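Local atomic coordinates of adenine phosphoribosyltransferase (Leishmania donovani, PDB entry 1QB7), a protein that probably catalyses the transfer of phosphoribose from 5-phospho-alpha-D-ribose 1-diphosphate to adenine, giving AMP and diphosphate in purine salvage. Residues Leu21-Tyr26 / Ile47-Thr53; Met100-Asn106 / Glu126-Arg131. One frame throughout, in Å; residues are numbered along the deposited sequence.

Contact 1 of 2, residues Leu21-Tyr26 / Ile47-Thr53; sequences LLKKSY and ITESPET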
loop_
_atom_site.group_PDB
_atom_site.type_symbol
_atom_site.label_atom_id
_atom_site.label_comp_id
_atom_site.label_asym_id
_atom_site.label_seq_id
_atom_site.Cartn_x
_atom_site.Cartn_y
_atom_site.Cartn_z
ATOM N N LEU A 21 16.904 1.762 15.226
ATOM C CA LEU A 21 16.860 2.204 13.840
ATOM C C LEU A 21 15.596 3.012 13.562
ATOM O O LEU A 21 15.635 4.009 12.846
ATOM C CB LEU A 21 16.955 0.984 12.921
ATOM C CG LEU A 21 17.396 1.154 11.469
ATOM C CD1 LEU A 21 18.576 2.095 11.358
ATOM C CD2 LEU A 21 17.756 -0.210 10.920
ATOM N N LEU A 22 14.483 2.584 14.149
ATOM C CA LEU A 22 13.205 3.271 13.985
ATOM C C LEU A 22 13.249 4.648 14.632
ATOM O O LEU A 22 12.765 5.625 14.063
ATOM C CB LEU A 22 12.071 2.447 14.599
ATOM C CG LEU A 22 11.640 1.222 13.797
ATOM C CD1 LEU A 22 10.729 0.340 14.632
ATOM C CD2 LEU A 22 10.945 1.671 12.528
ATOM N N LYS A 23 13.840 4.720 15.821
ATOM C CA LYS A 23 13.960 5.978 16.548
ATOM C C LYS A 23 14.835 6.960 15.752
ATOM O O LYS A 23 14.585 8.164 15.736
ATOM C CB LYS A 23 14.563 5.700 17.926
ATOM C CG LYS A 23 14.771 6.904 18.819
ATOM C CD LYS A 23 15.512 6.458 20.074
ATOM C CE LYS A 23 15.949 7.616 20.957
ATOM N NZ LYS A 23 14.804 8.376 21.533
ATOM N N LYS A 24 15.836 6.419 15.065
ATOM C CA LYS A 24 16.764 7.205 14.263
ATOM C C LYS A 24 16.139 7.667 12.948
ATOM O O LYS A 24 16.323 8.812 12.540
ATOM C CB LYS A 24 18.023 6.376 13.982
ATOM C CG LYS A 24 19.054 7.038 13.077
ATOM C CD LYS A 24 20.174 6.057 12.723
ATOM C CE LYS A 24 21.098 6.592 11.628
ATOM N NZ LYS A 24 21.868 7.796 12.055
ATOM N N SER A 25 15.375 6.785 12.310
ATOM C CA SER A 25 14.736 7.079 11.026
ATOM C C SER A 25 13.453 7.898 11.054
ATOM O O SER A 25 13.258 8.760 10.199
ATOM C CB SER A 25 14.459 5.783 10.263
ATOM O OG SER A 25 15.653 5.054 10.054
ATOM N N TYR A 26 12.572 7.627 12.010
ATOM C CA TYR A 26 11.296 8.335 12.077
ATOM C C TYR A 26 11.358 9.853 12.050
ATOM O O TYR A 26 12.264 10.475 12.612
ATOM C CB TYR A 26 10.489 7.897 13.303
ATOM C CG TYR A 26 9.294 7.017 12.990
ATOM C CD1 TYR A 26 8.295 7.442 12.108
ATOM C CD2 TYR A 26 9.163 5.756 13.572
ATOM C CE1 TYR A 26 7.196 6.626 11.809
ATOM C CE2 TYR A 26 8.074 4.938 13.282
ATOM C CZ TYR A 26 7.097 5.376 12.400
ATOM O OH TYR A 26 6.044 4.552 12.087
ATOM N N ILE A 47 10.142 5.919 7.051
ATOM C CA ILE A 47 10.481 4.518 7.254
ATOM C C ILE A 47 10.722 3.821 5.907
ATOM O O ILE A 47 11.774 3.197 5.705
ATOM C CB ILE A 47 9.364 3.783 8.051
ATOM C CG1 ILE A 47 9.188 4.440 9.427
ATOM C CG2 ILE A 47 9.670 2.294 8.184
ATOM C CD1 ILE A 47 10.505 4.717 10.167
ATOM N N THR A 48 9.773 3.968 4.977
ATOM C CA THR A 48 9.880 3.328 3.659
ATOM C C THR A 48 11.023 3.875 2.806
ATOM O O THR A 48 11.518 3.179 1.930
ATOM C CB THR A 48 8.543 3.386 2.843
ATOM O OG1 THR A 48 8.257 4.736 2.466
ATOM C CG2 THR A 48 7.375 2.843 3.661
ATOM N N GLU A 49 11.438 5.115 3.054
ATOM C CA GLU A 49 12.539 5.713 2.300
ATOM C C GLU A 49 13.898 5.330 2.891
ATOM O O GLU A 49 14.942 5.676 2.344
ATOM C CB GLU A 49 12.399 7.230 2.244
ATOM C CG GLU A 49 11.285 7.709 1.329
ATOM C CD GLU A 49 11.097 9.215 1.351
ATOM O OE1 GLU A 49 12.065 9.952 1.624
ATOM O OE2 GLU A 49 9.971 9.670 1.086
ATOM N N SER A 50 13.872 4.634 4.022
ATOM C CA SER A 50 15.089 4.178 4.685
ATOM C C SER A 50 15.251 2.683 4.400
ATOM O O SER A 50 14.613 1.846 5.044
ATOM C CB SER A 50 15.006 4.424 6.194
ATOM O OG SER A 50 16.056 3.746 6.871
ATOM N N PRO A 51 16.084 2.334 3.405
ATOM C CA PRO A 51 16.329 0.939 3.026
ATOM C C PRO A 51 16.698 0.032 4.196
ATOM O O PRO A 51 16.154 -1.064 4.338
ATOM C CB PRO A 51 17.478 1.063 2.028
ATOM C CG PRO A 51 17.198 2.356 1.370
ATOM C CD PRO A 51 16.847 3.246 2.533
ATOM N N GLU A 52 17.603 0.503 5.046
ATOM C CA GLU A 52 18.050 -0.286 6.187
ATOM C C GLU A 52 16.916 -0.520 7.183
ATOM O O GLU A 52 16.771 -1.620 7.717
ATOM C CB GLU A 52 19.240 0.390 6.875
ATOM C CG GLU A 52 19.941 -0.507 7.885
ATOM C CD GLU A 52 21.005 0.206 8.711
ATOM O OE1 GLU A 52 21.117 1.453 8.635
ATOM O OE2 GLU A 52 21.724 -0.496 9.457
ATOM N N THR A 53 16.096 0.504 7.409
ATOM C CA THR A 53 14.988 0.380 8.351
ATOM C C THR A 53 13.899 -0.547 7.816
ATOM O O THR A 53 13.396 -1.404 8.542
ATOM C CB THR A 53 14.390 1.759 8.718
ATOM O OG1 THR A 53 15.446 2.647 9.104
ATOM C CG2 THR A 53 13.417 1.632 9.886
#
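Ile47 spreads its side chain over one face of the Tyr26 ring, with CD1 of Ile47 3.7 Å from the ring centroid of Tyr26 and only 8° off the ring normal. This CH-pi contact lies where the end of helix 17-25, at Tyr26, meets helix 45-48 just before the turn into helix 51-67, beside the base pocket of this type I phosphoribosyltransferase: Tyr26 also approaches Ala42 and Val147, which bind AMP. The junction illustrates how the end of one helix packs against a helix-turn-helix corner through apolar contacts around a small polar centre. Leu22 extends the apolar side, its CD2 lying 3.9 Å from CD1 of Ile47 and 3.6 Å from CG2 of Thr53. Ile57, further along helix 51-67, packs on both Leu22 and Ile47, so the same hydrophobic layer continues along helix 51-67. At the more exposed end Leu21 lies along the first turn of helix 51-67, with its CD2 3.8 Å from CG of Glu52 and 3.6 Å from the carbonyl O of Glu52. The polar centre consists of three hydroxyls. Ser50 occupies the N-cap position of helix 51-67, and Thr53 points toward helix 17-25: Thr53 OG1 is hydrogen-bonded to Ser50 OG within its own segment and to Ser25 OG across the interface, both at 2.6 Å.

Contact 2 of 2, residues Met100-Asn106 / Glu126-Arg131; sequences MRKADKN and EVMTIR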
loop_
_atom_site.group_PDB
_atom_site.type_symbol
_atom_site.label_atom_id
_atom_site.label_comp_id
_atom_site.label_asym_id
_atom_site.label_seq_id
_atom_site.Cartn_x
_atom_site.Cartn_y
_atom_site.Cartn_z
ATOM N N MET A 100 -7.653 -4.701 3.641
ATOM C CA MET A 100 -8.830 -4.157 4.303
ATOM C C MET A 100 -8.973 -2.738 3.754
ATOM O O MET A 100 -8.099 -1.892 3.950
ATOM C CB MET A 100 -8.692 -4.135 5.825
ATOM C CG MET A 100 -9.967 -3.662 6.509
ATOM S SD MET A 100 -9.916 -3.713 8.301
ATOM C CE MET A 100 -9.101 -2.167 8.657
ATOM N N ARG A 101 -10.050 -2.504 3.014
ATOM C CA ARG A 101 -10.287 -1.201 2.407
ATOM C C ARG A 101 -11.750 -0.796 2.527
ATOM O O ARG A 101 -12.596 -1.604 2.910
ATOM C CB ARG A 101 -9.933 -1.242 0.916
ATOM C CG ARG A 101 -8.698 -2.064 0.544
ATOM C CD ARG A 101 -8.307 -1.827 -0.906
ATOM N NE ARG A 101 -7.906 -0.439 -1.093
ATOM C CZ ARG A 101 -7.474 0.087 -2.234
ATOM N NH1 ARG A 101 -7.393 -0.652 -3.331
ATOM N NH2 ARG A 101 -7.137 1.366 -2.274
ATOM N N LYS A 102 -12.043 0.465 2.214
ATOM C CA LYS A 102 -13.419 0.941 2.225
ATOM C C LYS A 102 -14.117 0.204 1.084
ATOM O O LYS A 102 -13.464 -0.214 0.125
ATOM C CB LYS A 102 -13.483 2.455 2.006
ATOM C CG LYS A 102 -13.086 3.269 3.224
ATOM C CD LYS A 102 -13.363 4.750 3.025
ATOM C CE LYS A 102 -12.878 5.574 4.221
ATOM N NZ LYS A 102 -13.496 5.116 5.499
ATOM N N ALA A 103 -15.431 0.029 1.192
ATOM C CA ALA A 103 -16.207 -0.682 0.180
ATOM C C ALA A 103 -15.995 -0.178 -1.244
ATOM O O ALA A 103 -15.876 -0.975 -2.172
ATOM C CB ALA A 103 -17.696 -0.660 0.534
ATOM N N ASP A 104 -15.891 1.138 -1.409
ATOM C CA ASP A 104 -15.708 1.718 -2.737
ATOM C C ASP A 104 -14.314 1.551 -3.349
ATOM O O ASP A 104 -14.019 2.124 -4.405
ATOM C CB ASP A 104 -16.147 3.191 -2.757
ATOM C CG ASP A 104 -15.278 4.091 -1.883
ATOM O OD1 ASP A 104 -14.296 3.617 -1.270
ATOM O OD2 ASP A 104 -15.584 5.302 -1.822
ATOM N N LYS A 105 -13.469 0.762 -2.685
ATOM C CA LYS A 105 -12.115 0.484 -3.160
ATOM C C LYS A 105 -11.874 -1.017 -3.326
ATOM O O LYS A 105 -10.916 -1.419 -3.984
ATOM C CB LYS A 105 -11.064 1.052 -2.195
ATOM C CG LYS A 105 -11.000 2.561 -2.133
ATOM C CD LYS A 105 -10.656 3.151 -3.484
ATOM C CE LYS A 105 -10.772 4.668 -3.463
ATOM N NZ LYS A 105 -9.882 5.261 -2.427
ATOM N N ASN A 106 -12.750 -1.836 -2.740
ATOM C CA ASN A 106 -12.628 -3.297 -2.787
ATOM C C ASN A 106 -13.529 -4.000 -3.814
ATOM O O ASN A 106 -14.664 -3.576 -4.051
ATOM C CB ASN A 106 -12.884 -3.887 -1.389
ATOM C CG ASN A 106 -11.611 -4.333 -0.692
ATOM O OD1 ASN A 106 -10.532 -4.326 -1.284
ATOM N ND2 ASN A 106 -11.732 -4.734 0.572
ATOM N N GLU A 126 -14.774 4.771 10.394
ATOM C CA GLU A 126 -14.745 4.269 9.025
ATOM C C GLU A 126 -15.269 2.847 8.912
ATOM O O GLU A 126 -14.896 1.969 9.688
ATOM C CB GLU A 126 -13.318 4.289 8.480
ATOM C CG GLU A 126 -12.562 5.576 8.719
ATOM C CD GLU A 126 -11.117 5.477 8.272
ATOM O OE1 GLU A 126 -10.875 5.539 7.049
ATOM O OE2 GLU A 126 -10.225 5.326 9.138
ATOM N N VAL A 127 -16.166 2.631 7.962
ATOM C CA VAL A 127 -16.686 1.300 7.718
ATOM C C VAL A 127 -15.659 0.688 6.762
ATOM O O VAL A 127 -15.419 1.226 5.681
ATOM C CB VAL A 127 -18.073 1.348 7.046
ATOM C CG1 VAL A 127 -18.544 -0.060 6.690
ATOM C CG2 VAL A 127 -19.070 2.030 7.970
ATOM N N MET A 128 -15.004 -0.387 7.197
ATOM C CA MET A 128 -13.994 -1.059 6.382
ATOM C C MET A 128 -14.475 -2.436 5.940
ATOM O O MET A 128 -15.377 -3.010 6.548
ATOM C CB MET A 128 -12.681 -1.156 7.156
ATOM C CG MET A 128 -12.078 0.203 7.521
ATOM S SD MET A 128 -11.549 1.160 6.082
ATOM C CE MET A 128 -10.008 0.356 5.714
ATOM N N THR A 129 -13.873 -2.964 4.873
ATOM C CA THR A 129 -14.271 -4.262 4.332
ATOM C C THR A 129 -13.118 -5.165 3.897
ATOM O O THR A 129 -11.962 -4.752 3.814
ATOM C CB THR A 129 -15.155 -4.097 3.056
ATOM O OG1 THR A 129 -14.345 -3.626 1.967
ATOM C CG2 THR A 129 -16.293 -3.115 3.285
ATOM N N ILE A 130 -13.478 -6.416 3.636
ATOM C CA ILE A 130 -12.580 -7.436 3.102
ATOM C C ILE A 130 -13.515 -8.245 2.207
ATOM O O ILE A 130 -14.733 -8.248 2.419
ATOM C CB ILE A 130 -11.959 -8.404 4.169
ATOM C CG1 ILE A 130 -13.048 -9.165 4.924
ATOM C CG2 ILE A 130 -10.985 -7.666 5.086
ATOM C CD1 ILE A 130 -12.509 -10.272 5.792
ATOM N N ARG A 131 -12.967 -8.884 1.183
ATOM C CA ARG A 131 -13.791 -9.685 0.298
ATOM C C ARG A 131 -14.248 -10.929 1.054
ATOM O O ARG A 131 -13.478 -11.544 1.789
ATOM C CB ARG A 131 -13.014 -10.091 -0.957
ATOM C CG ARG A 131 -13.887 -10.714 -2.050
ATOM C CD ARG A 131 -13.069 -11.328 -3.182
ATOM N NE ARG A 131 -12.313 -12.494 -2.732
ATOM C CZ ARG A 131 -11.036 -12.473 -2.356
ATOM N NH1 ARG A 131 -10.334 -11.342 -2.389
ATOM N NH2 ARG A 131 -10.452 -13.593 -1.950
HETATM O O HOH W 1 -16.808 4.742 6.081
HETATM O O HOH W 2 -16.910 0.917 3.492
#
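A single antiparallel bridge joins the loop after strand 97-100 to strand 129-131, and side chains add to its backbone bonds. Arg101 and Thr129 form a hydrogen-bonded pair: Arg101 N gives to Thr129 O at 3.1 Å, and Thr129 N to Arg101 O at 2.7 Å. That carbonyl is used twice, because Thr129 OG1 also donates to Arg101 O at 2.8 Å. The hydroxyl in turn accepts from Asn106 ND2, 3.2 Å from Thr129 OG1, tying the returning loop to the same threonine. Beyond the bridge, one water accepts from Ala103 N and donates to Val127 O. Lys102 reaches back along the residues preceding strand 129-131, its NZ forming a salt bridge 3.1 Å from Glu126 OE1. The guanidinium of Arg101 points elsewhere, to Asp79, and its NH2 is also hydrogen-bonded to a citrate, probably from the crystallisation liquor. On the apolar side, CG of Met100 lies 3.8 Å from CB of Met128. Strand 129-131 pairs with strand 110-112 at the base of the long loop that, as in other type I phosphoribosyltransferases, probably covers the active site, while Met100, ending the outermost strand of the main sheet within this chain, packs with Ile130 against strand 74-78 and helix 152-163.

In the fold
Within one chain the two contacts are remote: their centres are 29 Å apart, their nearest atoms about 16 Å, and they lie on opposite sides of the chain's centre. They approach the active site from different ends. In contact 1 the Tyr26 side chain comes within about 7 Å of adenine but stays about 12 Å from magnesium; in contact 2 the Glu126 side chain is about 5 Å from magnesium and about 4 Å from that of Thr153, a metal ligand. In the homodimer, contact 1 of one subunit meets contact 2 of the other, since Glu49 in the turn of contact 1 forms a salt bridge with Arg131 of the second subunit, a residue of that subunit's contact 2.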